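Local coordinates for biofilm-associated surface protein (Staphylococcus aureus, PDB 7C7U), which is a cell wall-anchored surface protein that promotes biofilm formation, probably by switching to functional amyloid in a way that bound calcium may modulate, at residues Ala459-Val473 with Thr495-Asp508. Numbering follows the deposited sequence.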
ATOM      1  N   ALA A 459      -8.668  16.022  -4.826  1.00 41.68           N
ATOM      2  CA  ALA A 459      -8.181  17.309  -5.292  1.00 42.50           C
ATOM      3  C   ALA A 459      -9.286  18.365  -5.187  1.00 44.81           C
ATOM      4  O   ALA A 459     -10.432  18.080  -4.831  1.00 43.10           O
ATOM      5  CB  ALA A 459      -7.692  17.185  -6.734  1.00 42.81           C
ATOM      6  N   THR A 460      -8.936  19.615  -5.493  1.00 46.80           N
ATOM      7  CA  THR A 460      -9.945  20.669  -5.547  1.00 44.03           C
ATOM      8  C   THR A 460     -10.764  20.508  -6.822  1.00 40.54           C
ATOM      9  O   THR A 460     -10.211  20.472  -7.927  1.00 42.14           O
ATOM     10  CB  THR A 460      -9.297  22.052  -5.484  1.00 42.43           C
ATOM     11  OG1 THR A 460      -8.905  22.324  -4.135  1.00 44.60           O
ATOM     12  CG2 THR A 460     -10.294  23.130  -5.930  1.00 41.74           C
ATOM     13  N   GLN A 461     -12.077  20.391  -6.666  1.00 40.07           N
ATOM     14  CA  GLN A 461     -12.975  20.136  -7.783  1.00 42.98           C
ATOM     15  C   GLN A 461     -13.616  21.428  -8.268  1.00 42.28           C
ATOM     16  O   GLN A 461     -13.765  22.392  -7.510  1.00 39.98           O
ATOM     17  CB  GLN A 461     -14.078  19.151  -7.395  1.00 40.58           C
ATOM     18  CG  GLN A 461     -13.598  17.950  -6.605  1.00 44.34           C
ATOM     19  CD  GLN A 461     -12.866  16.947  -7.472  1.00 44.20           C
ATOM     20  OE1 GLN A 461     -13.305  16.621  -8.579  1.00 42.35           O
ATOM     21  NE2 GLN A 461     -11.739  16.453  -6.973  1.00 44.94           N
ATOM     22  N   THR A 462     -13.994  21.427  -9.546  1.00 43.37           N
ATOM     23  CA  THR A 462     -14.795  22.484 -10.147  1.00 43.57           C
ATOM     24  C   THR A 462     -16.123  21.900 -10.614  1.00 39.37           C
ATOM     25  O   THR A 462     -16.154  20.906 -11.349  1.00 40.30           O
ATOM     26  CB  THR A 462     -14.051  23.154 -11.311  1.00 41.34           C
ATOM     27  OG1 THR A 462     -12.799  23.666 -10.838  1.00 46.20           O
ATOM     28  CG2 THR A 462     -14.895  24.305 -11.917  1.00 43.17           C
ATOM     29  N   ALA A 463     -17.214  22.522 -10.186  1.00 38.47           N
ATOM     30  CA  ALA A 463     -18.543  22.124 -10.611  1.00 38.74           C
ATOM     31  C   ALA A 463     -18.971  22.978 -11.792  1.00 44.35           C
ATOM     32  O   ALA A 463     -18.754  24.197 -11.807  1.00 39.69           O
ATOM     33  CB  ALA A 463     -19.557  22.260  -9.469  1.00 41.25           C
ATOM     34  N   LYS A 464     -19.592  22.330 -12.770  1.00 41.71           N
ATOM     35  CA  LYS A 464     -20.046  22.972 -13.990  1.00 42.08           C
ATOM     36  C   LYS A 464     -21.494  22.585 -14.227  1.00 41.93           C
ATOM     37  O   LYS A 464     -21.863  21.414 -14.068  1.00 42.17           O
ATOM     38  CB  LYS A 464     -19.204  22.549 -15.207  1.00 41.52           C
ATOM     39  CG  LYS A 464     -17.688  22.652 -15.028  1.00 44.00           C
ATOM     40  CD  LYS A 464     -17.013  21.611 -15.890  1.00 50.08           C
ATOM     41  CE  LYS A 464     -15.514  21.757 -15.931  1.00 56.64           C
ATOM     42  NZ  LYS A 464     -14.941  20.610 -16.707  1.00 61.25           N
ATOM     43  N   VAL A 465     -22.307  23.567 -14.605  1.00 39.02           N
ATOM     44  CA  VAL A 465     -23.664  23.328 -15.086  1.00 39.03           C
ATOM     45  C   VAL A 465     -23.643  23.445 -16.607  1.00 39.84           C
ATOM     46  O   VAL A 465     -23.208  24.461 -17.163  1.00 38.96           O
ATOM     47  CB  VAL A 465     -24.671  24.295 -14.443  1.00 39.87           C
ATOM     48  CG1 VAL A 465     -26.086  24.069 -14.999  1.00 39.65           C
ATOM     49  CG2 VAL A 465     -24.665  24.111 -12.922  1.00 37.18           C
ATOM     50  N   ILE A 466     -24.075  22.384 -17.274  1.00 39.71           N
ATOM     51  CA  ILE A 466     -23.984  22.239 -18.722  1.00 40.26           C
ATOM     52  C   ILE A 466     -25.370  21.867 -19.234  1.00 41.48           C
ATOM     53  O   ILE A 466     -26.016  20.970 -18.677  1.00 37.21           O
ATOM     54  CB  ILE A 466     -22.950  21.163 -19.123  1.00 40.14           C
ATOM     55  CG1 ILE A 466     -21.582  21.444 -18.499  1.00 42.06           C
ATOM     56  CG2 ILE A 466     -22.826  21.048 -20.629  1.00 41.06           C
ATOM     57  CD1 ILE A 466     -20.652  20.243 -18.556  1.00 37.10           C
ATOM     58  N   ASN A 467     -25.841  22.574 -20.267  1.00 39.60           N
ATOM     59  CA  ASN A 467     -27.151  22.276 -20.835  1.00 40.44           C
ATOM     60  C   ASN A 467     -27.075  21.040 -21.742  1.00 43.70           C
ATOM     61  O   ASN A 467     -26.000  20.485 -22.003  1.00 42.66           O
ATOM     62  CB  ASN A 467     -27.714  23.507 -21.558  1.00 40.60           C
ATOM     63  CG  ASN A 467     -26.995  23.831 -22.861  1.00 43.27           C
ATOM     64  OD1 ASN A 467     -26.276  23.015 -23.424  1.00 46.01           O
ATOM     65  ND2 ASN A 467     -27.182  25.056 -23.337  1.00 50.07           N
ATOM     66  N   ALA A 468     -28.240  20.620 -22.246  1.00 41.64           N
ATOM     67  CA  ALA A 468     -28.352  19.391 -23.025  1.00 45.88           C
ATOM     68  C   ALA A 468     -27.556  19.432 -24.322  1.00 49.23           C
ATOM     69  O   ALA A 468     -27.215  18.372 -24.856  1.00 49.22           O
ATOM     70  CB  ALA A 468     -29.822  19.098 -23.340  1.00 45.44           C
ATOM     71  N   GLU A 469     -27.273  20.616 -24.857  1.00 47.45           N
ATOM     72  CA  GLU A 469     -26.479  20.731 -26.073  1.00 49.29           C
ATOM     73  C   GLU A 469     -24.983  20.831 -25.791  1.00 48.39           C
ATOM     74  O   GLU A 469     -24.201  21.045 -26.725  1.00 50.26           O
ATOM     75  CB  GLU A 469     -26.944  21.935 -26.899  1.00 50.67           C
ATOM     76  CG  GLU A 469     -28.357  21.771 -27.439  1.00 51.27           C
ATOM     77  CD  GLU A 469     -28.853  22.976 -28.193  1.00 60.68           C
ATOM     78  OE1 GLU A 469     -28.445  24.109 -27.853  1.00 65.69           O
ATOM     79  OE2 GLU A 469     -29.642  22.782 -29.147  1.00 69.77           O
ATOM     80  N   GLY A 470     -24.569  20.666 -24.537  1.00 46.48           N
ATOM     81  CA  GLY A 470     -23.161  20.677 -24.195  1.00 46.69           C
ATOM     82  C   GLY A 470     -22.570  22.034 -23.887  1.00 49.24           C
ATOM     83  O   GLY A 470     -21.341  22.161 -23.874  1.00 47.27           O
ATOM     84  N   THR A 471     -23.392  23.056 -23.634  1.00 45.08           N
ATOM     85  CA  THR A 471     -22.890  24.396 -23.346  1.00 45.67           C
ATOM     86  C   THR A 471     -22.841  24.609 -21.840  1.00 45.69           C
ATOM     87  O   THR A 471     -23.864  24.473 -21.153  1.00 44.35           O
ATOM     88  CB  THR A 471     -23.752  25.482 -23.997  1.00 44.86           C
ATOM     89  OG1 THR A 471     -23.767  25.299 -25.418  1.00 44.07           O
ATOM     90  CG2 THR A 471     -23.212  26.890 -23.651  1.00 41.69           C
ATOM     91  N   THR A 472     -21.655  24.947 -21.342  1.00 38.73           N
ATOM     92  CA  THR A 472     -21.481  25.306 -19.941  1.00 42.44           C
ATOM     93  C   THR A 472     -22.153  26.645 -19.673  1.00 46.50           C
ATOM     94  O   THR A 472     -21.854  27.634 -20.348  1.00 49.60           O
ATOM     95  CB  THR A 472     -19.995  25.391 -19.601  1.00 45.19           C
ATOM     96  OG1 THR A 472     -19.439  24.068 -19.533  1.00 44.19           O
ATOM     97  CG2 THR A 472     -19.804  26.076 -18.268  1.00 42.63           C
ATOM     98  N   VAL A 473     -23.070  26.684 -18.705  1.00 43.73           N
ATOM     99  CA  VAL A 473     -23.759  27.925 -18.357  1.00 44.13           C
ATOM    100  C   VAL A 473     -23.350  28.466 -16.992  1.00 41.86           C
ATOM    101  O   VAL A 473     -23.656  29.625 -16.693  1.00 37.44           O
ATOM    102  CB  VAL A 473     -25.297  27.778 -18.449  1.00 46.08           C
ATOM    103  CG1 VAL A 473     -25.718  27.252 -19.831  1.00 44.95           C
ATOM    104  CG2 VAL A 473     -25.841  26.869 -17.352  1.00 45.18           C
ATOM    105  N   THR A 495     -33.337  19.512 -19.159  1.00 38.26           N
ATOM    106  CA  THR A 495     -32.440  18.645 -18.404  1.00 38.09           C
ATOM    107  C   THR A 495     -31.024  19.186 -18.510  1.00 32.98           C
ATOM    108  O   THR A 495     -30.514  19.395 -19.616  1.00 36.10           O
ATOM    109  CB  THR A 495     -32.496  17.205 -18.927  1.00 39.54           C
ATOM    110  OG1 THR A 495     -33.822  16.692 -18.779  1.00 37.24           O
ATOM    111  CG2 THR A 495     -31.528  16.312 -18.162  1.00 39.24           C
ATOM    112  N   TYR A 496     -30.397  19.407 -17.358  1.00 32.93           N
ATOM    113  CA  TYR A 496     -29.042  19.921 -17.254  1.00 35.43           C
ATOM    114  C   TYR A 496     -28.140  18.893 -16.578  1.00 38.72           C
ATOM    115  O   TYR A 496     -28.607  18.027 -15.834  1.00 35.25           O
ATOM    116  CB  TYR A 496     -29.021  21.236 -16.458  1.00 36.00           C
ATOM    117  CG  TYR A 496     -29.586  22.402 -17.218  1.00 36.07           C
ATOM    118  CD1 TYR A 496     -30.952  22.474 -17.516  1.00 37.64           C
ATOM    119  CD2 TYR A 496     -28.761  23.429 -17.652  1.00 35.89           C
ATOM    120  CE1 TYR A 496     -31.485  23.566 -18.238  1.00 35.36           C
ATOM    121  CE2 TYR A 496     -29.269  24.514 -18.364  1.00 33.30           C
ATOM    122  CZ  TYR A 496     -30.633  24.569 -18.657  1.00 36.34           C
ATOM    123  OH  TYR A 496     -31.123  25.640 -19.363  1.00 36.09           O
ATOM    124  N   THR A 497     -26.841  18.995 -16.855  1.00 37.42           N
ATOM    125  CA  THR A 497     -25.823  18.172 -16.211  1.00 40.86           C
ATOM    126  C   THR A 497     -25.099  18.992 -15.154  1.00 41.45           C
ATOM    127  O   THR A 497     -24.709  20.137 -15.416  1.00 38.86           O
ATOM    128  CB  THR A 497     -24.800  17.647 -17.223  1.00 39.90           C
ATOM    129  OG1 THR A 497     -25.471  16.934 -18.262  1.00 41.77           O
ATOM    130  CG2 THR A 497     -23.764  16.742 -16.545  1.00 38.27           C
ATOM    131  N   ILE A 498     -24.922  18.410 -13.967  1.00 35.02           N
ATOM    132  CA  ILE A 498     -24.003  18.938 -12.968  1.00 35.25           C
ATOM    133  C   ILE A 498     -22.766  18.051 -13.022  1.00 40.18           C
ATOM    134  O   ILE A 498     -22.839  16.847 -12.734  1.00 37.07           O
ATOM    135  CB  ILE A 498     -24.620  18.993 -11.558  1.00 33.50           C
ATOM    136  CG1 ILE A 498     -23.565  19.427 -10.529  1.00 35.35           C
ATOM    137  CG2 ILE A 498     -25.325  17.699 -11.160  1.00 34.36           C
ATOM    138  CD1 ILE A 498     -23.027  20.850 -10.778  1.00 37.11           C
ATOM    139  N   ALA A 499     -21.642  18.636 -13.438  1.00 41.96           N
ATOM    140  CA  ALA A 499     -20.399  17.903 -13.661  1.00 43.11           C
ATOM    141  C   ALA A 499     -19.343  18.384 -12.680  1.00 42.88           C
ATOM    142  O   ALA A 499     -19.144  19.597 -12.529  1.00 38.50           O
ATOM    143  CB  ALA A 499     -19.899  18.080 -15.099  1.00 41.80           C
ATOM    144  N   ILE A 500     -18.665  17.426 -12.035  1.00 34.67           N
ATOM    145  CA  ILE A 500     -17.623  17.681 -11.050  1.00 38.83           C
ATOM    146  C   ILE A 500     -16.284  17.285 -11.668  1.00 45.83           C
ATOM    147  O   ILE A 500     -16.016  16.095 -11.910  1.00 42.26           O
ATOM    148  CB  ILE A 500     -17.876  16.923  -9.742  1.00 40.37           C
ATOM    149  CG1 ILE A 500     -19.344  17.036  -9.327  1.00 41.71           C
ATOM    150  CG2 ILE A 500     -16.983  17.469  -8.639  1.00 40.41           C
ATOM    151  CD1 ILE A 500     -19.802  18.440  -8.996  1.00 40.25           C
ATOM    152  N   ASP A 501     -15.429  18.285 -11.877  1.00 45.22           N
ATOM    153  CA  ASP A 501     -14.208  18.158 -12.657  1.00 46.10           C
ATOM    154  C   ASP A 501     -13.013  18.145 -11.712  1.00 43.27           C
ATOM    155  O   ASP A 501     -12.785  19.107 -10.969  1.00 43.41           O
ATOM    156  CB  ASP A 501     -14.116  19.304 -13.669  1.00 47.90           C
ATOM    157  CG  ASP A 501     -12.913  19.198 -14.607  1.00 53.00           C
ATOM    158  OD1 ASP A 501     -11.926  18.501 -14.303  1.00 46.10           O
ATOM    159  OD2 ASP A 501     -12.954  19.858 -15.667  1.00 54.21           O
ATOM    160  N   SER A 502     -12.255  17.047 -11.739  1.00 48.25           N
ATOM    161  CA  SER A 502     -10.994  16.907 -11.023  1.00 43.04           C
ATOM    162  C   SER A 502      -9.835  17.218 -11.963  1.00 42.98           C
ATOM    163  O   SER A 502      -9.906  16.903 -13.156  1.00 44.07           O
ATOM    164  CB  SER A 502     -10.841  15.485 -10.469  1.00 43.68           C
ATOM    165  OG  SER A 502      -9.490  15.188 -10.134  1.00 39.46           O
ATOM    166  N   PRO A 503      -8.766  17.871 -11.495  1.00 41.02           N
ATOM    167  CA  PRO A 503      -7.610  18.117 -12.377  1.00 40.93           C
ATOM    168  C   PRO A 503      -6.768  16.878 -12.653  1.00 47.43           C
ATOM    169  O   PRO A 503      -5.853  16.946 -13.490  1.00 46.01           O
ATOM    170  CB  PRO A 503      -6.792  19.158 -11.603  1.00 45.47           C
ATOM    171  CG  PRO A 503      -7.126  18.912 -10.182  1.00 44.66           C
ATOM    172  CD  PRO A 503      -8.578  18.451 -10.156  1.00 40.07           C
ATOM    173  N   ASN A 504      -7.014  15.766 -11.972  1.00 42.62           N
ATOM    174  CA  ASN A 504      -6.160  14.596 -12.114  1.00 46.44           C
ATOM    175  C   ASN A 504      -6.768  13.496 -12.958  1.00 47.66           C
ATOM    176  O   ASN A 504      -6.115  12.466 -13.167  1.00 42.68           O
ATOM    177  CB  ASN A 504      -5.804  14.041 -10.737  1.00 45.78           C
ATOM    178  CG  ASN A 504      -4.824  14.913 -10.014  1.00 46.65           C
ATOM    179  OD1 ASN A 504      -3.867  15.404 -10.609  1.00 55.22           O
ATOM    180  ND2 ASN A 504      -5.061  15.131  -8.729  1.00 44.44           N
ATOM    181  N   TYR A 505      -7.994  13.682 -13.442  1.00 40.80           N
ATOM    182  CA  TYR A 505      -8.691  12.655 -14.193  1.00 39.91           C
ATOM    183  C   TYR A 505      -9.353  13.276 -15.409  1.00 44.69           C
ATOM    184  O   TYR A 505      -9.806  14.421 -15.373  1.00 43.88           O
ATOM    185  CB  TYR A 505      -9.719  11.937 -13.304  1.00 41.68           C
ATOM    186  CG  TYR A 505      -9.045  11.129 -12.222  1.00 46.00           C
ATOM    187  CD1 TYR A 505      -8.761   9.786 -12.411  1.00 43.15           C
ATOM    188  CD2 TYR A 505      -8.659  11.721 -11.022  1.00 44.67           C
ATOM    189  CE1 TYR A 505      -8.121   9.048 -11.426  1.00 44.03           C
ATOM    190  CE2 TYR A 505      -8.021  10.998 -10.042  1.00 43.45           C
ATOM    191  CZ  TYR A 505      -7.759   9.657 -10.246  1.00 43.47           C
ATOM    192  OH  TYR A 505      -7.124   8.928  -9.257  1.00 46.94           O
ATOM    193  N   ASP A 506      -9.395  12.504 -16.493  1.00 42.19           N
ATOM    194  CA  ASP A 506      -9.903  13.020 -17.754  1.00 43.14           C
ATOM    195  C   ASP A 506     -11.405  13.302 -17.706  1.00 45.68           C
ATOM    196  O   ASP A 506     -11.869  14.245 -18.358  1.00 42.19           O
ATOM    197  CB  ASP A 506      -9.599  12.036 -18.888  1.00 43.80           C
ATOM    198  CG  ASP A 506      -8.123  11.979 -19.249  1.00 49.31           C
ATOM    199  OD1 ASP A 506      -7.327  12.773 -18.703  1.00 48.20           O
ATOM    200  OD2 ASP A 506      -7.771  11.145 -20.106  1.00 51.17           O
ATOM    201  N   ASN A 507     -12.176  12.515 -16.950  1.00 42.17           N
ATOM    202  CA  ASN A 507     -13.634  12.563 -17.000  1.00 41.77           C
ATOM    203  C   ASN A 507     -14.226  13.063 -15.688  1.00 44.43           C
ATOM    204  O   ASN A 507     -13.674  12.838 -14.610  1.00 43.64           O
ATOM    205  CB  ASN A 507     -14.214  11.186 -17.333  1.00 39.99           C
ATOM    206  CG  ASN A 507     -13.909  10.756 -18.756  1.00 44.32           C
ATOM    207  OD1 ASN A 507     -13.789  11.589 -19.647  1.00 44.13           O
ATOM    208  ND2 ASN A 507     -13.750   9.454 -18.969  1.00 40.80           N
ATOM    209  N   ASP A 508     -15.375  13.738 -15.792  1.00 42.67           N
ATOM    210  CA  ASP A 508     -16.051  14.306 -14.632  1.00 41.01           C
ATOM    211  C   ASP A 508     -17.029  13.304 -14.042  1.00 37.04           C
ATOM    212  O   ASP A 508     -17.538  12.424 -14.738  1.00 40.79           O
ATOM    213  CB  ASP A 508     -16.815  15.581 -15.011  1.00 42.38           C
ATOM    214  CG  ASP A 508     -15.925  16.630 -15.659  1.00 47.93           C
ATOM    215  OD1 ASP A 508     -14.684  16.592 -15.443  1.00 48.49           O
ATOM    216  OD2 ASP A 508     -16.467  17.486 -16.385  1.00 47.52           O
TER
HETATM  217  O   HOH W   1      -9.660  13.832  -7.310  1.00 26.06           O
HETATM  218  O   HOH W   2     -14.482  14.641 -10.297  1.00 39.95           O
HETATM  219  O   HOH W   3     -29.150  26.345 -21.700  1.00 39.44           O
HETATM  220  O   HOH W   4     -25.375  17.969 -20.501  1.00 50.56           O
HETATM  221  O   HOH W   5     -30.536  21.573 -21.158  1.00 39.22           O
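Gln461 and Ile500 meet beside the antiparallel pairing of strands 462-466 and 495-501. Gln461 CB rests 3.6 Å from Ile500 CG2. CG, anti to the carbonyl carbon (chi1 -44°), stays on that same methyl, and the bend at chi2 (-75°) then carries the amide across to Ser502. At the tip Gln461 OE1 lies 3.3 Å from Ser502 CB and accepts from a water that also donates to Ile500 O, while NE2 turns back to Ala459 O at 3.0 Å, reaching it from above the carbonyl plane. The buried amide is thus held at both ends. Further on, paired backbone bonds join Thr462 with Asp501, Lys464 with Ala499 and Ile466 with Thr497. On one face Lys464 reaches Asp501 in a salt bridge, its modelled length doubtfully short, with Asp508 a weak second partner. On the other, Ala463 CB packs 3.9 Å from Ile500 CD1, and Val465 CG1 3.8 Å from Tyr496 CD2. Strands 472-477 and 509-516 flank the pair within the sheet; Val486 and Phe484 of strand 483-487 cover the apolar face, consistent with a beta-sandwich, and Gln461 touches Val433, a calcium ligand.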